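Local atomic coordinates of enoyl-CoA hydratase (Mycobacterium tuberculosis, PDB entry 5KJP), a protein that probably catalyses the reversible hydration of 2-trans-enoyl-CoA thioesters to 3-hydroxyacyl-CoA in fatty acid metabolism, as an enoyl-CoA hydratase of the crotonase superfamily. Residues E14-V19 / A41-G46; P104-V109 / L126-R131. All coordinates share one frame; numbering follows the deposited sequence.

Interaction 1 (E14-V19 / A41-G46); sequences EPEVLV and AAVSRG
Ala42 opens the contact with its methyl group over the flat face of the Glu16 carboxylate. The evidence is equidistance: Ala42 CB lies 3.5 Å from Glu16 CD and equally far from OE1 and OE2 of Glu16. One oxygen of the carboxylate has its partner outside the contact: Glu16 OE1 accepts a hydrogen bond from Asn40 ND2. Asn40 OD1 in turn accepts from the backbone N of Val43, tying the acid indirectly to the first turn of the helix.

At Val43 the two methyls divide the work. CG2 of Val43 reaches the base of the Glu16 side chain, 4.1 Å from CB of Glu16, whereas CG1 of Val43 meets Val17 CG2 at 4.0 Å. That same Val17 methyl also lies 3.7 Å from Val43 O, against the helix backbone itself. With CG1 of Val17 anti to the backbone N (chi1 175°), CG2 falls anti to the carbonyl carbon and is turned to the helix.

Gly46, one turn on, offers bare backbone: Val17 CG2 comes within 3.9 Å of Gly46 CA, and these two residues also have the closest CA atoms, 5.4 Å apart.

The short axes of 17-19 and 41-46 run 28° from parallel. Val43 touches Val17 of one strand and Ile30 of the other, so helix 41-56 lies on the hairpin of strands 17-22 and 25-30, the N-terminal edge of the crotonase-fold sheet.

Interaction 2 (P104-V109 / L126-R131); sequences PLIAAV and LIVAAR
Ile106 and Leu126 sit side by side as a parallel bridge pair, and the Ile106 side chain can be traced outward from there. Its CB is 4.1 Å from Leu126 O. CG2, anti to the backbone N of Ile106, leans along the neighbouring strand, 3.8 Å from Leu126 O and 4.0 Å from Val128 CG2. CG1 points the other way and touches the Leu126 side chain, with Leu126 CD1 4.1 Å off. At the tip, CD1 of Ile106 is turned away from Leu126 and makes no close contact with the 126-131 strand.

Beneath these side chains five backbone hydrogen bonds join the strands. Leu126 N to Leu105 O is the longest, 3.3 Å, and bent to 150° at the hydrogen; Val109 N to Val128 O is the shortest, 2.7 Å, and nearly straight at 173°. The CA-H groups of Ile106 and Ala108 add contacts to the carbonyl oxygens of Leu126 and Val128.

On the reverse face Val109 takes part twice: its CG2 meets Ile127 CG2 at 4.1 Å and its CB meets Ala129 CB at 4.0 Å.

The pair lies inside the sheet, with strand 62-67 bonded beyond 105-109 and strand 186-188 beyond 126-130. Ile106, Ala108, Leu126 and Val128 pack under helix 193-205, while Val109, Ile127 and Ala129 meet Phe135 of strand 134-136. Near the start of the strands, Leu126 also packs on Ala161 of a second subunit.

How the interactions relate
Both interactions reach one six-stranded mixed sheet, but at different depths: their centres are 19 Å apart, and their nearest atoms about 10 Å, so they do not touch. Along the chain they come in series, interaction 1 closing before interaction 2 opens. Interaction 1 is a surface contact near the outermost strand 17-22, whereas interaction 2 is buried, on the fourth and fifth strands in sheet order. Strands 25-30 and 62-67 lie between them. In crotonase relatives the oxyanion-hole N-H groups come from the segment after a strand like 62-67 and from the start of a helix like 116-123, so this shared sheet probably frames the catalytic site.

Interaction 1 (E14-V19 / A41-G46)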
loop_
_atom_site.group_PDB
_atom_site.type_symbol
_atom_site.label_atom_id
_atom_site.label_comp_id
_atom_site.label_asym_id
_atom_site.label_seq_id
_atom_site.Cartn_x
_atom_site.Cartn_y
_atom_site.Cartn_z
ATOM N N GLU A 14 34.300 -23.449 11.733
ATOM C CA GLU A 14 33.394 -23.186 10.619
ATOM C C GLU A 14 32.452 -22.031 10.949
ATOM O O GLU A 14 31.659 -22.121 11.884
ATOM C CB GLU A 14 32.595 -24.441 10.270
ATOM C CG GLU A 14 31.939 -24.397 8.900
ATOM C CD GLU A 14 30.990 -25.558 8.674
ATOM O OE1 GLU A 14 29.768 -25.370 8.855
ATOM O OE2 GLU A 14 31.466 -26.660 8.324
ATOM N N PRO A 15 32.540 -20.942 10.171
ATOM C CA PRO A 15 31.803 -19.697 10.423
ATOM C C PRO A 15 30.292 -19.900 10.472
ATOM O O PRO A 15 29.749 -20.717 9.733
ATOM C CB PRO A 15 32.195 -18.810 9.233
ATOM C CG PRO A 15 33.473 -19.406 8.716
ATOM C CD PRO A 15 33.329 -20.873 8.931
ATOM N N GLU A 16 29.622 -19.158 11.343
ATOM C CA GLU A 16 28.178 -19.288 11.490
ATOM C C GLU A 16 27.437 -18.448 10.451
ATOM O O GLU A 16 26.222 -18.570 10.291
ATOM C CB GLU A 16 27.762 -18.913 12.910
ATOM C CG GLU A 16 28.411 -19.828 13.940
ATOM C CD GLU A 16 28.167 -19.399 15.371
ATOM O OE1 GLU A 16 27.002 -19.119 15.719
ATOM O OE2 GLU A 16 29.145 -19.360 16.150
ATOM N N VAL A 17 28.184 -17.597 9.751
ATOM C CA VAL A 17 27.698 -16.958 8.533
ATOM C C VAL A 17 28.710 -17.209 7.421
ATOM O O VAL A 17 29.882 -16.848 7.543
ATOM C CB VAL A 17 27.476 -15.438 8.701
ATOM C CG1 VAL A 17 27.079 -14.810 7.368
ATOM C CG2 VAL A 17 26.404 -15.168 9.750
ATOM N N LEU A 18 28.264 -17.852 6.348
ATOM C CA LEU A 18 29.146 -18.131 5.225
ATOM C C LEU A 18 28.933 -17.092 4.140
ATOM O O LEU A 18 27.811 -16.621 3.931
ATOM C CB LEU A 18 28.899 -19.533 4.675
ATOM C CG LEU A 18 29.068 -20.667 5.680
ATOM C CD1 LEU A 18 28.499 -21.950 5.103
ATOM C CD2 LEU A 18 30.540 -20.831 6.032
ATOM N N VAL A 19 30.013 -16.737 3.453
ATOM C CA VAL A 19 29.949 -15.741 2.396
ATOM C C VAL A 19 30.696 -16.234 1.164
ATOM O O VAL A 19 31.845 -16.668 1.259
ATOM C CB VAL A 19 30.532 -14.389 2.866
ATOM C CG1 VAL A 19 30.611 -13.429 1.729
ATOM C CG2 VAL A 19 29.673 -13.794 3.978
ATOM N N ALA A 41 24.893 -13.743 18.636
ATOM C CA ALA A 41 25.874 -12.670 18.475
ATOM C C ALA A 41 26.738 -12.891 17.234
ATOM O O ALA A 41 26.976 -11.955 16.465
ATOM C CB ALA A 41 26.751 -12.555 19.717
ATOM N N ALA A 42 27.196 -14.129 17.045
ATOM C CA ALA A 42 28.053 -14.472 15.909
ATOM C C ALA A 42 27.352 -14.214 14.572
ATOM O O ALA A 42 27.938 -13.633 13.651
ATOM C CB ALA A 42 28.499 -15.928 16.002
ATOM N N VAL A 43 26.097 -14.640 14.468
ATOM C CA VAL A 43 25.343 -14.439 13.235
ATOM C C VAL A 43 25.054 -12.957 13.010
ATOM O O VAL A 43 25.164 -12.464 11.890
ATOM C CB VAL A 43 24.013 -15.218 13.237
ATOM C CG1 VAL A 43 23.163 -14.818 12.039
ATOM C CG2 VAL A 43 24.280 -16.717 13.215
ATOM N N SER A 44 24.693 -12.250 14.076
ATOM C CA SER A 44 24.421 -10.821 13.970
ATOM C C SER A 44 25.640 -10.076 13.423
ATOM O O SER A 44 25.531 -9.300 12.470
ATOM C CB SER A 44 24.013 -10.250 15.331
ATOM O OG SER A 44 23.687 -8.878 15.212
ATOM N N ARG A 45 26.802 -10.326 14.024
ATOM C CA ARG A 45 28.051 -9.719 13.562
ATOM C C ARG A 45 28.402 -10.147 12.143
ATOM O O ARG A 45 28.844 -9.331 11.332
ATOM C CB ARG A 45 29.207 -10.074 14.499
ATOM C CG ARG A 45 30.536 -9.449 14.088
ATOM C CD ARG A 45 30.466 -7.927 14.137
ATOM N NE ARG A 45 31.616 -7.283 13.502
ATOM C CZ ARG A 45 32.791 -7.085 14.094
ATOM N NH1 ARG A 45 32.984 -7.479 15.346
ATOM N NH2 ARG A 45 33.776 -6.491 13.432
ATOM N N GLY A 46 28.214 -11.433 11.854
ATOM C CA GLY A 46 28.512 -11.978 10.540
ATOM C C GLY A 46 27.688 -11.325 9.445
ATOM O O GLY A 46 28.202 -11.013 8.368
#

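Interaction 2 (P104-V109 / L126-R131)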
loop_
_atom_site.group_PDB
_atom_site.type_symbol
_atom_site.label_atom_id
_atom_site.label_comp_id
_atom_site.label_asym_id
_atom_site.label_seq_id
_atom_site.Cartn_x
_atom_site.Cartn_y
_atom_site.Cartn_z
ATOM N N PRO A 104 21.367 -3.482 -3.556
ATOM C CA PRO A 104 20.192 -4.352 -3.414
ATOM C C PRO A 104 20.487 -5.662 -2.678
ATOM O O PRO A 104 21.554 -6.269 -2.823
ATOM C CB PRO A 104 19.774 -4.631 -4.867
ATOM C CG PRO A 104 20.369 -3.517 -5.658
ATOM C CD PRO A 104 21.663 -3.186 -4.970
ATOM N N LEU A 105 19.521 -6.066 -1.864
ATOM C CA LEU A 105 19.595 -7.301 -1.111
ATOM C C LEU A 105 18.350 -8.132 -1.369
ATOM O O LEU A 105 17.222 -7.653 -1.220
ATOM C CB LEU A 105 19.738 -7.010 0.384
ATOM C CG LEU A 105 19.700 -8.215 1.321
ATOM C CD1 LEU A 105 20.877 -9.168 1.067
ATOM C CD2 LEU A 105 19.673 -7.732 2.767
ATOM N N ILE A 106 18.567 -9.382 -1.751
ATOM C CA ILE A 106 17.484 -10.332 -1.969
ATOM C C ILE A 106 17.511 -11.393 -0.875
ATOM O O ILE A 106 18.565 -11.966 -0.602
ATOM C CB ILE A 106 17.618 -11.029 -3.343
ATOM C CG1 ILE A 106 17.620 -9.999 -4.475
ATOM C CG2 ILE A 106 16.509 -12.068 -3.534
ATOM C CD1 ILE A 106 18.287 -10.503 -5.751
ATOM N N ALA A 107 16.367 -11.652 -0.245
ATOM C CA ALA A 107 16.282 -12.776 0.683
ATOM C C ALA A 107 15.763 -14.019 -0.040
ATOM O O ALA A 107 14.715 -13.972 -0.688
ATOM C CB ALA A 107 15.384 -12.426 1.875
ATOM N N ALA A 108 16.510 -15.120 0.053
ATOM C CA ALA A 108 16.089 -16.391 -0.534
ATOM C C ALA A 108 15.601 -17.326 0.561
ATOM O O ALA A 108 16.400 -17.903 1.309
ATOM C CB ALA A 108 17.233 -17.035 -1.320
ATOM N N VAL A 109 14.283 -17.479 0.643
ATOM C CA VAL A 109 13.653 -18.116 1.795
ATOM C C VAL A 109 13.207 -19.548 1.510
ATOM O O VAL A 109 12.465 -19.799 0.561
ATOM C CB VAL A 109 12.433 -17.298 2.274
ATOM C CG1 VAL A 109 11.714 -18.010 3.433
ATOM C CG2 VAL A 109 12.870 -15.885 2.678
ATOM N N LEU A 126 13.980 -7.438 -1.760
ATOM C CA LEU A 126 13.237 -8.379 -2.576
ATOM C C LEU A 126 13.249 -9.723 -1.875
ATOM O O LEU A 126 14.218 -10.060 -1.184
ATOM C CB LEU A 126 13.861 -8.499 -3.967
ATOM C CG LEU A 126 14.030 -7.203 -4.758
ATOM C CD1 LEU A 126 14.867 -7.422 -5.997
ATOM C CD2 LEU A 126 12.659 -6.657 -5.134
ATOM N N ILE A 127 12.175 -10.486 -2.046
ATOM C CA ILE A 127 12.092 -11.808 -1.448
ATOM C C ILE A 127 11.748 -12.869 -2.486
ATOM O O ILE A 127 10.753 -12.763 -3.211
ATOM C CB ILE A 127 11.045 -11.850 -0.310
ATOM C CG1 ILE A 127 11.418 -10.858 0.802
ATOM C CG2 ILE A 127 10.917 -13.277 0.244
ATOM C CD1 ILE A 127 10.347 -10.705 1.894
ATOM N N VAL A 128 12.598 -13.884 -2.558
ATOM C CA VAL A 128 12.304 -15.099 -3.299
ATOM C C VAL A 128 12.021 -16.183 -2.275
ATOM O O VAL A 128 12.825 -16.403 -1.366
ATOM C CB VAL A 128 13.479 -15.512 -4.203
ATOM C CG1 VAL A 128 13.172 -16.833 -4.911
ATOM C CG2 VAL A 128 13.777 -14.398 -5.209
ATOM N N ALA A 129 10.877 -16.846 -2.387
ATOM C CA ALA A 129 10.522 -17.835 -1.377
ATOM C C ALA A 129 10.036 -19.143 -1.988
ATOM O O ALA A 129 9.301 -19.149 -2.983
ATOM C CB ALA A 129 9.457 -17.264 -0.433
ATOM N N ALA A 130 10.455 -20.251 -1.387
ATOM C CA ALA A 130 9.951 -21.563 -1.774
ATOM C C ALA A 130 8.448 -21.631 -1.537
ATOM O O ALA A 130 7.935 -21.013 -0.611
ATOM C CB ALA A 130 10.667 -22.664 -0.997
ATOM N N ARG A 131 7.745 -22.388 -2.375
ATOM C CA ARG A 131 6.292 -22.484 -2.280
ATOM C C ARG A 131 5.836 -23.100 -0.960
ATOM O O ARG A 131 4.684 -22.937 -0.562
ATOM C CB ARG A 131 5.740 -23.298 -3.457
ATOM C CG ARG A 131 5.851 -22.574 -4.787
ATOM C CD ARG A 131 5.218 -23.359 -5.930
ATOM N NE ARG A 131 5.283 -22.593 -7.173
ATOM C CZ ARG A 131 4.363 -21.712 -7.552
ATOM N NH1 ARG A 131 3.298 -21.494 -6.789
ATOM N NH2 ARG A 131 4.505 -21.053 -8.696
#